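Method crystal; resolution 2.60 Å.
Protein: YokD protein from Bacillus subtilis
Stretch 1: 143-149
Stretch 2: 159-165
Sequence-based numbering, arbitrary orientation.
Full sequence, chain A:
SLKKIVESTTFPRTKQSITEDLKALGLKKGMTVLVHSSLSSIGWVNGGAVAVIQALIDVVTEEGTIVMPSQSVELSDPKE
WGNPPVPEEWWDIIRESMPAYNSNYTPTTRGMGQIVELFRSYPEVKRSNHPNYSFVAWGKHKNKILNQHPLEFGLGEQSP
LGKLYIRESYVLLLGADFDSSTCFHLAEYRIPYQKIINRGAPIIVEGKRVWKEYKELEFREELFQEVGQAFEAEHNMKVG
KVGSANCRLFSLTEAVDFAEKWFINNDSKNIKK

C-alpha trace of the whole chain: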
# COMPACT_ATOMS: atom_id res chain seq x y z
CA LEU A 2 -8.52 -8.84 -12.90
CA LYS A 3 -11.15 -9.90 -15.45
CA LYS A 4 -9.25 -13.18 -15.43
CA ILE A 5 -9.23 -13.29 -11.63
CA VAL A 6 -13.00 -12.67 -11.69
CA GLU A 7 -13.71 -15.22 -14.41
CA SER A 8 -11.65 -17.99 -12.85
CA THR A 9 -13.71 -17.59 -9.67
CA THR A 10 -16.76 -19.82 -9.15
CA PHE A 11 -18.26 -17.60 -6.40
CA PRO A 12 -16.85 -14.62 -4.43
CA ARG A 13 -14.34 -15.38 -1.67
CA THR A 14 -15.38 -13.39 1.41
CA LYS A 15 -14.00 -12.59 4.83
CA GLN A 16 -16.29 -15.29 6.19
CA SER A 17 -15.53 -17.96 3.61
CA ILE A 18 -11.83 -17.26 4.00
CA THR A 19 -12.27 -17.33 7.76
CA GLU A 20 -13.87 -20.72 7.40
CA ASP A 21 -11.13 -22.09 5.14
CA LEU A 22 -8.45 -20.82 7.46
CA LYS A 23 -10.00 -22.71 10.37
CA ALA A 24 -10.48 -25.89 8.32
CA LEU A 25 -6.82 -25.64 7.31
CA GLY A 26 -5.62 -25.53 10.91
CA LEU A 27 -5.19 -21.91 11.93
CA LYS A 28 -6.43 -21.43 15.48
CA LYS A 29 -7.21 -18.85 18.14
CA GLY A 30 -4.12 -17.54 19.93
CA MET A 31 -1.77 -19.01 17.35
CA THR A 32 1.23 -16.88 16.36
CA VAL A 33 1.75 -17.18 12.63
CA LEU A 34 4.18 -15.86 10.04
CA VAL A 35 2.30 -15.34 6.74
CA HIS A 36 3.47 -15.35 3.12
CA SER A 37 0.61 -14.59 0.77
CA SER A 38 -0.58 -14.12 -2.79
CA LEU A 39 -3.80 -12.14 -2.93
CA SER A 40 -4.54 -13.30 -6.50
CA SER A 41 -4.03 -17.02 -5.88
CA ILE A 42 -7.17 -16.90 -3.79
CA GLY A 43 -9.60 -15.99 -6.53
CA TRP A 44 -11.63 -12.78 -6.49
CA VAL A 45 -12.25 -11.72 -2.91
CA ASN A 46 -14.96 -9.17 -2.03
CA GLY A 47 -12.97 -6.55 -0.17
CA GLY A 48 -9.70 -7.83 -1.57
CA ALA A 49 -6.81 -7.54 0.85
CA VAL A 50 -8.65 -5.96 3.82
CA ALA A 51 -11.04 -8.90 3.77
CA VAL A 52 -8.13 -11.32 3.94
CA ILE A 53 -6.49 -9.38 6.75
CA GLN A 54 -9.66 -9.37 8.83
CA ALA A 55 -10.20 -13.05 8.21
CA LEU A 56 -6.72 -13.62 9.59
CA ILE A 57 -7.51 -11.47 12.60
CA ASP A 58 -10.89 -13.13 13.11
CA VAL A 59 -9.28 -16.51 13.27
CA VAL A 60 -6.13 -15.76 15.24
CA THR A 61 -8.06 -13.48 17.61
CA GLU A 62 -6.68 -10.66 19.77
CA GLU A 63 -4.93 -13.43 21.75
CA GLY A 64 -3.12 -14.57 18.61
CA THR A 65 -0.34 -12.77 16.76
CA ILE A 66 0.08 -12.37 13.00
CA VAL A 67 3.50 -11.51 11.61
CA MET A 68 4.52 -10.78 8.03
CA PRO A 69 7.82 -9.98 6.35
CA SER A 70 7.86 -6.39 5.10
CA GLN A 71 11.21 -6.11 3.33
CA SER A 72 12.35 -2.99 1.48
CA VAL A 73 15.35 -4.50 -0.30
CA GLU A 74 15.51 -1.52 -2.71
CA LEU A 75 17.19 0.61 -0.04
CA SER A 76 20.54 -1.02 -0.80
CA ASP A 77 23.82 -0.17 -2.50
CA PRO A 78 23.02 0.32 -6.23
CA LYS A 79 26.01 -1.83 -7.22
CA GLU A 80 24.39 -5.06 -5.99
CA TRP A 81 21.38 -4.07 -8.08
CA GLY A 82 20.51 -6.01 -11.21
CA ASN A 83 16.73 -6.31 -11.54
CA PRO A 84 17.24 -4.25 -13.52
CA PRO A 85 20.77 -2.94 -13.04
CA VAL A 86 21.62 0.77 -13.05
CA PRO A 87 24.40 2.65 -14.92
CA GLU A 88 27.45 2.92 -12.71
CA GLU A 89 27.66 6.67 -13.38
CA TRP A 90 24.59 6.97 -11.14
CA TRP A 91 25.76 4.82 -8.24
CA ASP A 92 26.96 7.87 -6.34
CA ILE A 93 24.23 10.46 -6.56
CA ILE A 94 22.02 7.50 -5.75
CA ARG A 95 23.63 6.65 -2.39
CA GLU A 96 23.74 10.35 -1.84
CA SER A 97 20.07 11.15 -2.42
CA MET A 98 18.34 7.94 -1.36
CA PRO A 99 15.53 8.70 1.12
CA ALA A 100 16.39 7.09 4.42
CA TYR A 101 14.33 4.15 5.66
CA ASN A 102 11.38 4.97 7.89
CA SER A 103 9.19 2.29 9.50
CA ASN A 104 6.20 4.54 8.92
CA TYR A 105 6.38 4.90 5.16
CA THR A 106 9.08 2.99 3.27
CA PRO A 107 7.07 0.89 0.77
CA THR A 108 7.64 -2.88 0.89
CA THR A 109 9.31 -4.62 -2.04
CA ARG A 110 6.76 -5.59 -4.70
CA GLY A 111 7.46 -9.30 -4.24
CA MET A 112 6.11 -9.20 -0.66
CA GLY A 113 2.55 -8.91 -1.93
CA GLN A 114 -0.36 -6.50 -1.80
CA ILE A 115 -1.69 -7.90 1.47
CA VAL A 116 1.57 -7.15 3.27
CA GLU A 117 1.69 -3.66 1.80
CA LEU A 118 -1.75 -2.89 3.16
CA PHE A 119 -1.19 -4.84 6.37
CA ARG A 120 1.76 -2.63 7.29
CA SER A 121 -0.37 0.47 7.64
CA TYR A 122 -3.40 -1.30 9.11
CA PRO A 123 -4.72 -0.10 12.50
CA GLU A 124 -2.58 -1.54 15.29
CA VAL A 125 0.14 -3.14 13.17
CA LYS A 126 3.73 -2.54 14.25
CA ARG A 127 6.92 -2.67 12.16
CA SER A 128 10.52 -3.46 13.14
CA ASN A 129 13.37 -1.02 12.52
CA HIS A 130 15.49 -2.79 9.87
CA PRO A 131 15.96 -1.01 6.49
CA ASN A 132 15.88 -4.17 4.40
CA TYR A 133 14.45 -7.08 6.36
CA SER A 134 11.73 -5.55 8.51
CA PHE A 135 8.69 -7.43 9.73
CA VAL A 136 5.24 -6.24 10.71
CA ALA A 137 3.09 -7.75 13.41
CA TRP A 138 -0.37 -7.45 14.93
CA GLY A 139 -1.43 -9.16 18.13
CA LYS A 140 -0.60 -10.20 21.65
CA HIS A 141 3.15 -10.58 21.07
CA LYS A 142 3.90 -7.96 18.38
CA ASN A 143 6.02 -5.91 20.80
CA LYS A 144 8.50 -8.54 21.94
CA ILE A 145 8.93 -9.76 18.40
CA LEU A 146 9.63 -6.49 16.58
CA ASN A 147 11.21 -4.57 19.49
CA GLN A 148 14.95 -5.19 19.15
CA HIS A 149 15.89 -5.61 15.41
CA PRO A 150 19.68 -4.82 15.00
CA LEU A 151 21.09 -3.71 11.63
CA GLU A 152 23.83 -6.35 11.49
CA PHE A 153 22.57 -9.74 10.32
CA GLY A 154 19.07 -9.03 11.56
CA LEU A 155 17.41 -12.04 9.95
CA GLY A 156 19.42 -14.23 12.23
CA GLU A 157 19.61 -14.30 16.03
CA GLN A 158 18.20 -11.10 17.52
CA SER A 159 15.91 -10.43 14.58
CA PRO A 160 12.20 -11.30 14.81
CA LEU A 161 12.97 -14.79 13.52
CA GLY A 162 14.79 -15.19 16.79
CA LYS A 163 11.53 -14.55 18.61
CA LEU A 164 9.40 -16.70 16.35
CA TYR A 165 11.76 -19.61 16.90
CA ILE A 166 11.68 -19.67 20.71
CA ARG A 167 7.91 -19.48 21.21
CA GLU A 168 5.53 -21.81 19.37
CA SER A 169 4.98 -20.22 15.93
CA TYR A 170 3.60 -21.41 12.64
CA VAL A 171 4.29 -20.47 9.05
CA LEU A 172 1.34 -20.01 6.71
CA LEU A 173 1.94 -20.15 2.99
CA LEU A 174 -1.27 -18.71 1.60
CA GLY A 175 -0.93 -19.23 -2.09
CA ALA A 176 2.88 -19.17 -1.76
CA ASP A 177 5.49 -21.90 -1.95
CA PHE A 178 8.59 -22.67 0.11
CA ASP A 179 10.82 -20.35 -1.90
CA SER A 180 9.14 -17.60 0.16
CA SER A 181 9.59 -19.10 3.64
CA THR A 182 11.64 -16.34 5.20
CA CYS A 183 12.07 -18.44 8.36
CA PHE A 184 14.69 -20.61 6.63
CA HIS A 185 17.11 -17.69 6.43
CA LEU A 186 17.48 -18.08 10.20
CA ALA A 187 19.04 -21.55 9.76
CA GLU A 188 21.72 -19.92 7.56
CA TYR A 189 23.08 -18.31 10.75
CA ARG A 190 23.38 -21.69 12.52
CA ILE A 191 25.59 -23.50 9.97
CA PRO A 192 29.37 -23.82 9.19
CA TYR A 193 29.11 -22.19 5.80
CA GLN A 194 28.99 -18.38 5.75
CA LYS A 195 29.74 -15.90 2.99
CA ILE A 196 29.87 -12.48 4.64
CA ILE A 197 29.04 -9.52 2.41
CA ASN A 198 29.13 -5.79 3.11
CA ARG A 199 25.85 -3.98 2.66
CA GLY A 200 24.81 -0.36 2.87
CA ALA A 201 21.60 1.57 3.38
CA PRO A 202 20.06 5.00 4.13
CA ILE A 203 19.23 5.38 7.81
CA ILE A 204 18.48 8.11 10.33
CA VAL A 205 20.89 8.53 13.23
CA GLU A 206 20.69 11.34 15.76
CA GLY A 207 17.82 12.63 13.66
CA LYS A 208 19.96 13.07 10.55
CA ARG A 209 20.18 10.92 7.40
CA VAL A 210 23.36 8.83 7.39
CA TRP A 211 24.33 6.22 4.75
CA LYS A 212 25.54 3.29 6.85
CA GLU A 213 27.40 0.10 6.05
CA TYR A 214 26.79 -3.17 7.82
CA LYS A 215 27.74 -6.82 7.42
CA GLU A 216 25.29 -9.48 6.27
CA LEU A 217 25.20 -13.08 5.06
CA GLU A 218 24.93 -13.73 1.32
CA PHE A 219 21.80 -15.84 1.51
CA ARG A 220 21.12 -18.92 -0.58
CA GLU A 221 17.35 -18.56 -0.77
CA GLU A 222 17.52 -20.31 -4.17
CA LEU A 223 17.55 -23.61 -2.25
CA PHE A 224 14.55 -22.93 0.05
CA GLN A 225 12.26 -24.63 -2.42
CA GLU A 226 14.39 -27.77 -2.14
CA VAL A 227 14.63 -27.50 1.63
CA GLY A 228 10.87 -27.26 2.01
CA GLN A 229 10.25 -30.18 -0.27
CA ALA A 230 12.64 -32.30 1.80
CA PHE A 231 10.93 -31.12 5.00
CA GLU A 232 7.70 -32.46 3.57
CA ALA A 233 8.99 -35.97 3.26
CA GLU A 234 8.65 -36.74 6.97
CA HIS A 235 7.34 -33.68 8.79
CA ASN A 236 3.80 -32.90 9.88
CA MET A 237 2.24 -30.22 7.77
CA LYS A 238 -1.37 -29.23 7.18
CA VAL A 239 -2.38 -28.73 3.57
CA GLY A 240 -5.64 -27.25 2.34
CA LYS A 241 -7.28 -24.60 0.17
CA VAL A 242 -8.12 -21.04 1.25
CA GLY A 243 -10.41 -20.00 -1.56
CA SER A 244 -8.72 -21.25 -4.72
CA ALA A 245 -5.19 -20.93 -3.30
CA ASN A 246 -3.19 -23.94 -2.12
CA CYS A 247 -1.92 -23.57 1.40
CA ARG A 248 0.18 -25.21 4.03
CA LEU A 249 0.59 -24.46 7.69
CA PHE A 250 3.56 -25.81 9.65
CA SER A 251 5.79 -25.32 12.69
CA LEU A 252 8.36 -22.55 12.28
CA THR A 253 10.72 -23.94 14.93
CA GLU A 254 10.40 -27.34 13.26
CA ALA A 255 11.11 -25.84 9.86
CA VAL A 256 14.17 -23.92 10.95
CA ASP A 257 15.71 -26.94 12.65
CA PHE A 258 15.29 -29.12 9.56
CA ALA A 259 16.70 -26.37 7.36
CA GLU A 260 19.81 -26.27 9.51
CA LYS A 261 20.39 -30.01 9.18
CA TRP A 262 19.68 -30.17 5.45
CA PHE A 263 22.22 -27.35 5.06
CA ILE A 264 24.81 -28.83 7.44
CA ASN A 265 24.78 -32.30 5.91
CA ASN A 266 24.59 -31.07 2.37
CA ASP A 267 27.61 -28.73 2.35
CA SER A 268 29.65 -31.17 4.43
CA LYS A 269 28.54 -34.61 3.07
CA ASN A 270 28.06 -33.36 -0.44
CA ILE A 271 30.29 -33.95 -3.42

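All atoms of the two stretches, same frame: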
# COMPACT_ATOMS: atom_id res chain seq x y z
N ASN A 143 4.97 -6.74 20.21
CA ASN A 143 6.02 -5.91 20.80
C ASN A 143 7.33 -6.62 21.09
O ASN A 143 8.39 -6.06 20.81
CB ASN A 143 5.50 -5.24 22.07
CG ASN A 143 4.60 -4.05 21.78
OD1 ASN A 143 3.83 -3.62 22.63
ND2 ASN A 143 4.72 -3.51 20.57
N LYS A 144 7.27 -7.83 21.63
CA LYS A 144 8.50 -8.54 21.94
C LYS A 144 9.16 -9.17 20.73
O LYS A 144 10.31 -9.59 20.78
CB LYS A 144 8.27 -9.60 23.03
CG LYS A 144 7.29 -10.70 22.68
CD LYS A 144 7.13 -11.68 23.86
CE LYS A 144 6.59 -10.98 25.13
NZ LYS A 144 6.44 -11.89 26.31
N ILE A 145 8.43 -9.19 19.63
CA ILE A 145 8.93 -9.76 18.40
C ILE A 145 9.61 -8.74 17.49
O ILE A 145 10.62 -9.05 16.87
CB ILE A 145 7.77 -10.45 17.64
CG1 ILE A 145 7.25 -11.61 18.49
CG2 ILE A 145 8.24 -10.94 16.28
CD1 ILE A 145 6.46 -12.64 17.71
N LEU A 146 9.06 -7.52 17.43
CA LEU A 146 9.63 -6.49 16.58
C LEU A 146 10.59 -5.55 17.31
O LEU A 146 11.46 -4.96 16.70
CB LEU A 146 8.50 -5.66 15.95
CG LEU A 146 7.40 -6.31 15.12
CD1 LEU A 146 6.55 -5.23 14.55
CD2 LEU A 146 7.98 -7.15 13.99
N ASN A 147 10.42 -5.44 18.62
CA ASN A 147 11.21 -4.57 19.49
C ASN A 147 12.67 -4.21 19.20
O ASN A 147 13.01 -3.05 18.98
CB ASN A 147 11.12 -5.15 20.91
CG ASN A 147 12.00 -4.42 21.93
OD1 ASN A 147 12.91 -3.65 21.58
ND2 ASN A 147 11.76 -4.70 23.21
N GLN A 148 13.49 -5.26 19.29
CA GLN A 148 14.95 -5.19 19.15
C GLN A 148 15.65 -4.91 17.79
O GLN A 148 16.49 -4.00 17.70
CB GLN A 148 15.54 -6.47 19.77
CG GLN A 148 16.93 -6.88 19.31
CD GLN A 148 17.41 -8.06 20.08
OE1 GLN A 148 16.67 -8.61 20.89
NE2 GLN A 148 18.65 -8.46 19.84
N HIS A 149 15.32 -5.71 16.77
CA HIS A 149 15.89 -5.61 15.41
C HIS A 149 17.20 -4.80 15.08
O HIS A 149 17.13 -3.66 14.65
CB HIS A 149 14.81 -5.18 14.41
CG HIS A 149 14.79 -5.98 13.14
ND1 HIS A 149 15.90 -6.62 12.64
CD2 HIS A 149 13.79 -6.23 12.28
CE1 HIS A 149 15.58 -7.24 11.52
NE2 HIS A 149 14.30 -7.02 11.28
N SER A 159 16.94 -10.97 15.45
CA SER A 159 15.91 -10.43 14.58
C SER A 159 14.60 -11.10 15.01
O SER A 159 14.58 -12.00 15.86
CB SER A 159 16.21 -10.77 13.12
OG SER A 159 15.90 -12.12 12.84
N PRO A 160 13.47 -10.68 14.42
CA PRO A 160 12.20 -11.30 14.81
C PRO A 160 12.13 -12.81 14.63
O PRO A 160 11.32 -13.48 15.29
CB PRO A 160 11.18 -10.55 13.96
CG PRO A 160 11.79 -9.18 13.89
CD PRO A 160 13.24 -9.49 13.58
N LEU A 161 12.96 -13.36 13.74
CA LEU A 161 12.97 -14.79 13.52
C LEU A 161 13.48 -15.44 14.79
O LEU A 161 13.19 -16.60 15.07
CB LEU A 161 13.87 -15.18 12.36
CG LEU A 161 13.42 -14.72 10.98
CD1 LEU A 161 14.28 -15.36 9.93
CD2 LEU A 161 11.98 -15.12 10.77
N GLY A 162 14.26 -14.68 15.55
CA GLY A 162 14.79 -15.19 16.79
C GLY A 162 13.70 -15.32 17.83
O GLY A 162 13.80 -16.11 18.76
N LYS A 163 12.64 -14.53 17.67
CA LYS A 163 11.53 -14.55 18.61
C LYS A 163 10.45 -15.51 18.14
O LYS A 163 9.66 -16.01 18.93
CB LYS A 163 10.94 -13.16 18.74
CG LYS A 163 11.94 -12.03 18.64
CD LYS A 163 12.65 -11.76 19.95
CE LYS A 163 13.51 -10.52 19.79
NZ LYS A 163 14.17 -10.11 21.04
N LEU A 164 10.40 -15.78 16.84
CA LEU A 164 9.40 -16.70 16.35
C LEU A 164 9.89 -18.13 16.54
O LEU A 164 9.11 -19.08 16.52
CB LEU A 164 9.11 -16.44 14.87
CG LEU A 164 8.59 -15.07 14.41
CD1 LEU A 164 8.08 -15.16 12.98
CD2 LEU A 164 7.45 -14.63 15.30
N TYR A 165 11.20 -18.29 16.72
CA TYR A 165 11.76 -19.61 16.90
C TYR A 165 11.59 -20.14 18.32
O TYR A 165 11.26 -21.31 18.51
CB TYR A 165 13.24 -19.64 16.52
CG TYR A 165 13.90 -20.98 16.78
CD1 TYR A 165 13.71 -22.06 15.89
CD2 TYR A 165 14.67 -21.19 17.92
CE1 TYR A 165 14.28 -23.30 16.15
CE2 TYR A 165 15.23 -22.42 18.18
CZ TYR A 165 15.03 -23.47 17.30
OH TYR A 165 15.57 -24.69 17.60

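The contact joins the last turn of one helix, and the loop that follows it, to the first turns of another. It is modest in size, 434 Å² summed over both sides, and its rule is that a few residues on each stretch do several jobs.

Asn 143 lies too far away to take part. Lys 144 contributes mainly through its backbone: its CB leaves sideways and the end of its side chain leads away, but its carbonyl meets the other helix, with Lys 144 O 3.3 Å from Lys 163 CD. A long aliphatic chain can thus lie along the end of a helix, where carbonyls are no longer all covered by the next turn.

Ile 145 is the centre of the contact on this side, with 90 Å² covered. With chi1 m and chi2 t, its side chain reaches two successive turns of the opposing helix. Ile 145 CG2 packs 3.8 Å from Pro 160 CB, while Ile 145 CD1 comes to 3.3 Å from Leu 164 CD2, a tight approach for two methyl groups. In addition, Ile 145 CG1 lies 4.0 Å from Lys 163 CB. Residues 160, 163 and 164 have the spacing of one helical face, so a single branched side chain can touch all three. The backbone of Ile 145 is engaged as well: Ile 145 O sits 3.2 Å from Pro 160 CG and 3.4 Å from Pro 160 CA, the latter a CA-H...O contact whose angle of 122° at the hydrogen is far from linear. Ile 145 CA and Pro 160 CA are 5.1 Å apart, and Ile 145 O rests against the proline ring.

Leu 146 plays a smaller part. Its CB points away, but the end of the side chain comes nearer, and Leu 146 CD2 reaches 4.3 Å from Pro 160 CG. At Asn 147 the chain leaves helical geometry, and this residue makes no contact across the stretches.

The CA-to-CB bond of Gln 148 points toward the other stretch, and its side chain supplies the polar element. Lys 163 NZ donates to Gln 148 OE1 at 2.9 Å, the one hydrogen bond across the contact. The lysine reaches it with chi3 and chi4 both t, its outer chain extended, so that the methylenes that pass the carbonyl of Lys 144 also deliver the ammonium to the amide. Apolar packing and a polar tether are thus combined in one residue, with 87 Å² covered.

His 149 closes the contact. Its CB points sideways, but the ring comes nearer and lays one face against Pro 160: Pro 160 CD stands 3.6 Å from the centroid of the His 149 ring, only 15° off the normal, a clear CH-pi arrangement. Ser 159 CB approaches obliquely, 3.9 Å from His 149 CE1. Ser 159 is also the N-cap of the second helix, Ser 159 OG accepting a weak bond from Leu 161 N at 3.3 Å. The cap residue and the proline that follows it therefore both meet the histidine.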